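Local coordinates for protein CD8 alpha antigen (PDB 5EDX) that forms a homodimer of immunoglobulin V-like domains and, as the swine T-cell co-receptor CD8 alpha, probably binds MHC class I molecules, at residues Y71-D75 / N76-I80; S95-N99 / S100-F104. All coordinates share one frame; numbering follows the deposited sequence.

Interaction 1 of 2, residues Y71-D75 / N76-I80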
loop_
_atom_site.group_PDB
_atom_site.type_symbol
_atom_site.label_atom_id
_atom_site.label_comp_id
_atom_site.label_asym_id
_atom_site.label_seq_id
_atom_site.Cartn_x
_atom_site.Cartn_y
_atom_site.Cartn_z
ATOM N N TYR A 71 15.490 1.236 -10.867
ATOM C CA TYR A 71 15.743 0.345 -11.993
ATOM C C TYR A 71 15.631 -1.118 -11.603
ATOM O O TYR A 71 15.662 -1.466 -10.426
ATOM C CB TYR A 71 17.115 0.634 -12.616
ATOM C CG TYR A 71 18.316 0.239 -11.780
ATOM C CD1 TYR A 71 18.869 -1.036 -11.881
ATOM C CD2 TYR A 71 18.916 1.144 -10.909
ATOM C CE1 TYR A 71 19.974 -1.401 -11.136
ATOM C CE2 TYR A 71 20.032 0.785 -10.152
ATOM C CZ TYR A 71 20.553 -0.492 -10.278
ATOM O OH TYR A 71 21.657 -0.872 -9.546
ATOM N N LYS A 72 15.496 -1.962 -12.615
ATOM C CA LYS A 72 15.477 -3.405 -12.431
ATOM C C LYS A 72 16.741 -3.999 -13.033
ATOM O O LYS A 72 17.144 -3.626 -14.137
ATOM C CB LYS A 72 14.243 -3.989 -13.127
ATOM C CG LYS A 72 14.152 -5.521 -13.124
ATOM C CD LYS A 72 12.963 -5.985 -13.969
ATOM C CE LYS A 72 12.706 -7.486 -13.813
ATOM N NZ LYS A 72 13.812 -8.295 -14.395
ATOM N N ALA A 73 17.367 -4.914 -12.300
ATOM C CA ALA A 73 18.468 -5.709 -12.831
ATOM C C ALA A 73 18.262 -7.142 -12.357
ATOM O O ALA A 73 18.295 -7.416 -11.158
ATOM C CB ALA A 73 19.801 -5.167 -12.349
ATOM N N ASN A 74 18.032 -8.054 -13.296
ATOM C CA ASN A 74 17.670 -9.418 -12.933
ATOM C C ASN A 74 16.448 -9.390 -12.024
ATOM O O ASN A 74 15.449 -8.752 -12.353
ATOM C CB ASN A 74 18.846 -10.126 -12.259
ATOM C CG ASN A 74 20.060 -10.222 -13.168
ATOM O OD1 ASN A 74 19.962 -10.702 -14.294
ATOM N ND2 ASN A 74 21.205 -9.756 -12.685
ATOM N N ASP A 75 16.533 -10.055 -10.874
ATOM C CA ASP A 75 15.400 -10.109 -9.951
ATOM C C ASP A 75 15.502 -9.054 -8.851
ATOM O O ASP A 75 14.737 -9.079 -7.887
ATOM C CB ASP A 75 15.259 -11.505 -9.331
ATOM C CG ASP A 75 16.443 -11.889 -8.462
ATOM O OD1 ASP A 75 16.319 -12.859 -7.686
ATOM O OD2 ASP A 75 17.503 -11.233 -8.553
ATOM N N ASN A 76 16.445 -8.133 -9.000
ATOM C CA ASN A 76 16.615 -7.046 -8.036
ATOM C C ASN A 76 16.017 -5.734 -8.519
ATOM O O ASN A 76 16.216 -5.336 -9.664
ATOM C CB ASN A 76 18.093 -6.831 -7.740
ATOM C CG ASN A 76 18.728 -8.022 -7.072
ATOM O OD1 ASN A 76 18.325 -8.418 -5.981
ATOM N ND2 ASN A 76 19.733 -8.602 -7.722
ATOM N N PHE A 77 15.296 -5.059 -7.629
ATOM C CA PHE A 77 14.748 -3.741 -7.915
ATOM C C PHE A 77 15.396 -2.721 -6.984
ATOM O O PHE A 77 15.594 -2.986 -5.801
ATOM C CB PHE A 77 13.226 -3.750 -7.744
ATOM C CG PHE A 77 12.524 -4.703 -8.670
ATOM C CD1 PHE A 77 12.363 -6.037 -8.325
ATOM C CD2 PHE A 77 12.051 -4.269 -9.900
ATOM C CE1 PHE A 77 11.726 -6.922 -9.191
ATOM C CE2 PHE A 77 11.412 -5.131 -10.762
ATOM C CZ PHE A 77 11.248 -6.467 -10.413
ATOM N N TYR A 78 15.742 -1.560 -7.525
ATOM C CA TYR A 78 16.456 -0.556 -6.754
ATOM C C TYR A 78 15.741 0.777 -6.791
ATOM O O TYR A 78 15.102 1.117 -7.786
ATOM C CB TYR A 78 17.871 -0.369 -7.305
ATOM C CG TYR A 78 18.724 -1.607 -7.209
ATOM C CD1 TYR A 78 19.498 -1.853 -6.085
ATOM C CD2 TYR A 78 18.753 -2.532 -8.242
ATOM C CE1 TYR A 78 20.287 -2.997 -5.992
ATOM C CE2 TYR A 78 19.539 -3.678 -8.160
ATOM C CZ TYR A 78 20.302 -3.899 -7.034
ATOM O OH TYR A 78 21.080 -5.037 -6.949
ATOM N N LEU A 79 15.864 1.523 -5.698
ATOM C CA LEU A 79 15.407 2.908 -5.642
ATOM C C LEU A 79 16.590 3.740 -5.188
ATOM O O LEU A 79 17.284 3.376 -4.240
ATOM C CB LEU A 79 14.270 3.058 -4.634
ATOM C CG LEU A 79 13.568 4.417 -4.642
ATOM C CD1 LEU A 79 12.682 4.545 -5.868
ATOM C CD2 LEU A 79 12.752 4.613 -3.376
ATOM N N ILE A 80 16.828 4.858 -5.864
ATOM C CA ILE A 80 17.944 5.711 -5.498
ATOM C C ILE A 80 17.433 7.091 -5.120
ATOM O O ILE A 80 16.774 7.750 -5.913
ATOM C CB ILE A 80 18.957 5.848 -6.644
ATOM C CG1 ILE A 80 19.599 4.490 -6.964
ATOM C CG2 ILE A 80 20.034 6.859 -6.269
ATOM C CD1 ILE A 80 18.825 3.673 -7.959
HETATM O O HOH W 1 21.707 -8.538 -10.305
HETATM O O HOH W 2 20.328 -11.549 -7.158
#

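Interaction 2 of 2, residues S95-N99 / S100-F104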
loop_
_atom_site.group_PDB
_atom_site.type_symbol
_atom_site.label_atom_id
_atom_site.label_comp_id
_atom_site.label_asym_id
_atom_site.label_seq_id
_atom_site.Cartn_x
_atom_site.Cartn_y
_atom_site.Cartn_z
ATOM N N SER A 95 5.900 -3.349 -3.812
ATOM C CA SER A 95 4.627 -4.027 -3.932
ATOM C C SER A 95 4.550 -4.869 -5.215
ATOM O O SER A 95 4.934 -4.424 -6.237
ATOM C CB SER A 95 3.537 -2.994 -3.961
ATOM O OG SER A 95 2.332 -3.543 -3.713
ATOM N N PHE A 96 4.080 -6.099 -5.085
ATOM C CA PHE A 96 4.133 -7.134 -6.137
ATOM C C PHE A 96 2.749 -7.781 -6.178
ATOM O O PHE A 96 2.140 -8.007 -5.159
ATOM C CB PHE A 96 5.276 -8.151 -5.891
ATOM C CG PHE A 96 5.245 -9.342 -6.767
ATOM C CD1 PHE A 96 5.717 -9.268 -8.078
ATOM C CD2 PHE A 96 4.751 -10.532 -6.318
ATOM C CE1 PHE A 96 5.680 -10.369 -8.896
ATOM C CE2 PHE A 96 4.697 -11.625 -7.130
ATOM C CZ PHE A 96 5.159 -11.552 -8.431
ATOM N N LEU A 97 2.238 -7.962 -7.383
ATOM C CA LEU A 97 0.906 -8.535 -7.510
ATOM C C LEU A 97 0.976 -9.918 -8.143
ATOM O O LEU A 97 1.641 -10.120 -9.156
ATOM C CB LEU A 97 0.005 -7.611 -8.325
ATOM C CG LEU A 97 -1.325 -8.178 -8.820
ATOM C CD1 LEU A 97 -2.316 -8.352 -7.680
ATOM C CD2 LEU A 97 -1.901 -7.278 -9.901
ATOM N N SER A 98 0.300 -10.873 -7.525
ATOM C CA SER A 98 0.286 -12.244 -8.018
ATOM C C SER A 98 -1.074 -12.848 -7.682
ATOM O O SER A 98 -1.491 -12.836 -6.524
ATOM C CB SER A 98 1.417 -13.047 -7.365
ATOM O OG SER A 98 1.531 -14.355 -7.913
ATOM N N ASN A 99 -1.775 -13.346 -8.696
ATOM C CA ASN A 99 -3.066 -14.000 -8.487
ATOM C C ASN A 99 -4.034 -13.254 -7.545
ATOM O O ASN A 99 -4.446 -13.796 -6.519
ATOM C CB ASN A 99 -2.848 -15.421 -7.968
ATOM C CG ASN A 99 -2.502 -16.407 -9.079
ATOM O OD1 ASN A 99 -3.321 -16.686 -9.954
ATOM N ND2 ASN A 99 -1.290 -16.949 -9.034
ATOM N N SER A 100 -4.389 -12.024 -7.900
ATOM C CA SER A 100 -5.398 -11.266 -7.150
ATOM C C SER A 100 -4.972 -10.866 -5.736
ATOM O O SER A 100 -5.817 -10.475 -4.932
ATOM C CB SER A 100 -6.712 -12.051 -7.055
ATOM O OG SER A 100 -7.173 -12.446 -8.333
ATOM N N VAL A 101 -3.685 -10.985 -5.420
ATOM C CA VAL A 101 -3.201 -10.602 -4.095
ATOM C C VAL A 101 -2.107 -9.545 -4.221
ATOM O O VAL A 101 -1.200 -9.684 -5.036
ATOM C CB VAL A 101 -2.637 -11.806 -3.314
ATOM C CG1 VAL A 101 -2.026 -11.349 -1.986
ATOM C CG2 VAL A 101 -3.724 -12.855 -3.079
ATOM N N LEU A 102 -2.204 -8.486 -3.421
ATOM C CA LEU A 102 -1.132 -7.499 -3.330
ATOM C C LEU A 102 -0.165 -7.891 -2.221
ATOM O O LEU A 102 -0.579 -8.102 -1.077
ATOM C CB LEU A 102 -1.698 -6.106 -3.037
ATOM C CG LEU A 102 -2.014 -5.178 -4.206
ATOM C CD1 LEU A 102 -2.453 -3.819 -3.684
ATOM C CD2 LEU A 102 -0.804 -5.036 -5.120
ATOM N N TYR A 103 1.117 -7.992 -2.563
ATOM C CA TYR A 103 2.159 -8.316 -1.602
ATOM C C TYR A 103 3.025 -7.096 -1.329
ATOM O O TYR A 103 3.281 -6.303 -2.230
ATOM C CB TYR A 103 3.058 -9.425 -2.149
ATOM C CG TYR A 103 2.361 -10.756 -2.307
ATOM C CD1 TYR A 103 2.408 -11.702 -1.298
ATOM C CD2 TYR A 103 1.653 -11.056 -3.462
ATOM C CE1 TYR A 103 1.769 -12.924 -1.436
ATOM C CE2 TYR A 103 1.010 -12.274 -3.609
ATOM C CZ TYR A 103 1.074 -13.199 -2.593
ATOM O OH TYR A 103 0.438 -14.410 -2.735
ATOM N N PHE A 104 3.494 -6.958 -0.094
ATOM C CA PHE A 104 4.333 -5.815 0.265
ATOM C C PHE A 104 5.622 -6.265 0.926
ATOM O O PHE A 104 5.606 -7.165 1.756
ATOM C CB PHE A 104 3.586 -4.887 1.228
ATOM C CG PHE A 104 2.269 -4.408 0.702
ATOM C CD1 PHE A 104 2.204 -3.322 -0.153
ATOM C CD2 PHE A 104 1.092 -5.041 1.063
ATOM C CE1 PHE A 104 0.989 -2.874 -0.640
ATOM C CE2 PHE A 104 -0.131 -4.595 0.578
ATOM C CZ PHE A 104 -0.182 -3.516 -0.275
HETATM O O HOH W 3 -1.191 -14.869 -4.842
HETATM O O HOH W 4 -6.311 -15.421 -8.739
#

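Interaction 1 of 2, residues Y71-D75 / N76-I80
Tyr71 lays its ring against that of Tyr78 in the D-E hairpin of the V-set domain, which joins strand 68-73, at the margin of its sheet, to strand 76-81, flanked by strand 18-24. The rings are nearly parallel (23°) but strongly offset, centroids 4.7 Å apart, meeting mainly along their margins. CE1 of Tyr71 comes 3.3 Å from CD2 of Tyr78, while CB of Tyr78 sits over a face of the Tyr71 ring as a CH-pi contact. The Tyr71 first torsion (chi1 70°) holds CG between the backbone N and the carbonyl carbon, swinging the ring across to the partner strand, where CE2 also meets CD1 of Ile80 at 3.8 Å. The backbones of Tyr71 and Tyr78, a hydrogen-bonded antiparallel pair, exchange two hydrogen bonds.

Lys72 points to the opposite face of the sheet from Tyr71 and Tyr78, the face it shares with Phe77. Its aliphatic chain runs alongside the Phe77 ring, CG lying 3.6 Å from CE2 of Phe77, before a bend at chi4 (-67°) delivers NZ to the carbonyl oxygen of Asn74 at 2.7 Å. Ala73 pairs with Asn76 through two backbone bonds that close a type II' turn, with Asn74 and Asp75 at its corners. One water accepts from ND2 of both Asn74 and Asn76; a second links OD2 of Asp75 to that same Asn76 amide.

The chemistry is thus divided by face: Phe77 enters the core beside Trp35, whereas Lys19 holds both tyrosines, its charge probably stabilised by the electron-rich Tyr78 ring while its ammonium bonds Tyr71 OH.

Interaction 2 of 2, residues S95-N99 / S100-F104
The hairpin joining strands 90-98 and 101-111, the F-G hairpin of a V-set immunoglobulin domain, carries the CDR3-like loop, which in CD8 alpha relatives takes part in binding MHC class I and probably does so here. It turns through a type I' bend from Ser98 to Val101, with Asn99 and Ser100 at its corners. Two backbone bonds close it, and a second pair joins Phe96 to Tyr103. Tyr103 O accepts two bonds, a regular one from Phe96 N at 3.0 Å and a longer one from Ser95 OG at 3.3 Å, from opposite faces of its carbonyl plane. Ser95 can do this because chi1 of -163° turns OG away from its own amide nitrogen, which also brings OG to 3.4 Å from CE1 of Phe104. The Tyr103 ring turns its edge to the partner strand, with Phe96 O and Ser98 O near its plane; CG1 of Val101 lies over one face. A water bridges the strands beside the turn, donating to Ser98 O at 2.7 Å and hydrogen-bonding Tyr103 OH.

Phe96 and Tyr103 pack on Phe3 of strand 3-5, and Ser95 and Phe104 on Leu36 of strand 33-38. Leu97 meets Leu97 of the second subunit, whose Lys45 hydrogen-bonds Phe104 O.

How the interactions relate
Two hairpins of one V-set domain show how the same antiparallel device can serve different surroundings. Interaction 1 closes before interaction 2 opens, strands 76-81 and 90-98 being consecutive in the chain. Their centres lie 18 Å apart and their nearest atoms about 7 Å, without touching, because each belongs to a different sheet of the sandwich: 71-80 to the four-stranded one, 95-104 to the six-stranded one. The disulfide Cys22-Cys94 joins these sheets, from the strand beside 76-81 to the residue just before Ser95. Interaction 1 has no neighbour in the second subunit, whereas interaction 2 lies at the dimer interface and thus contributes to the homodimer.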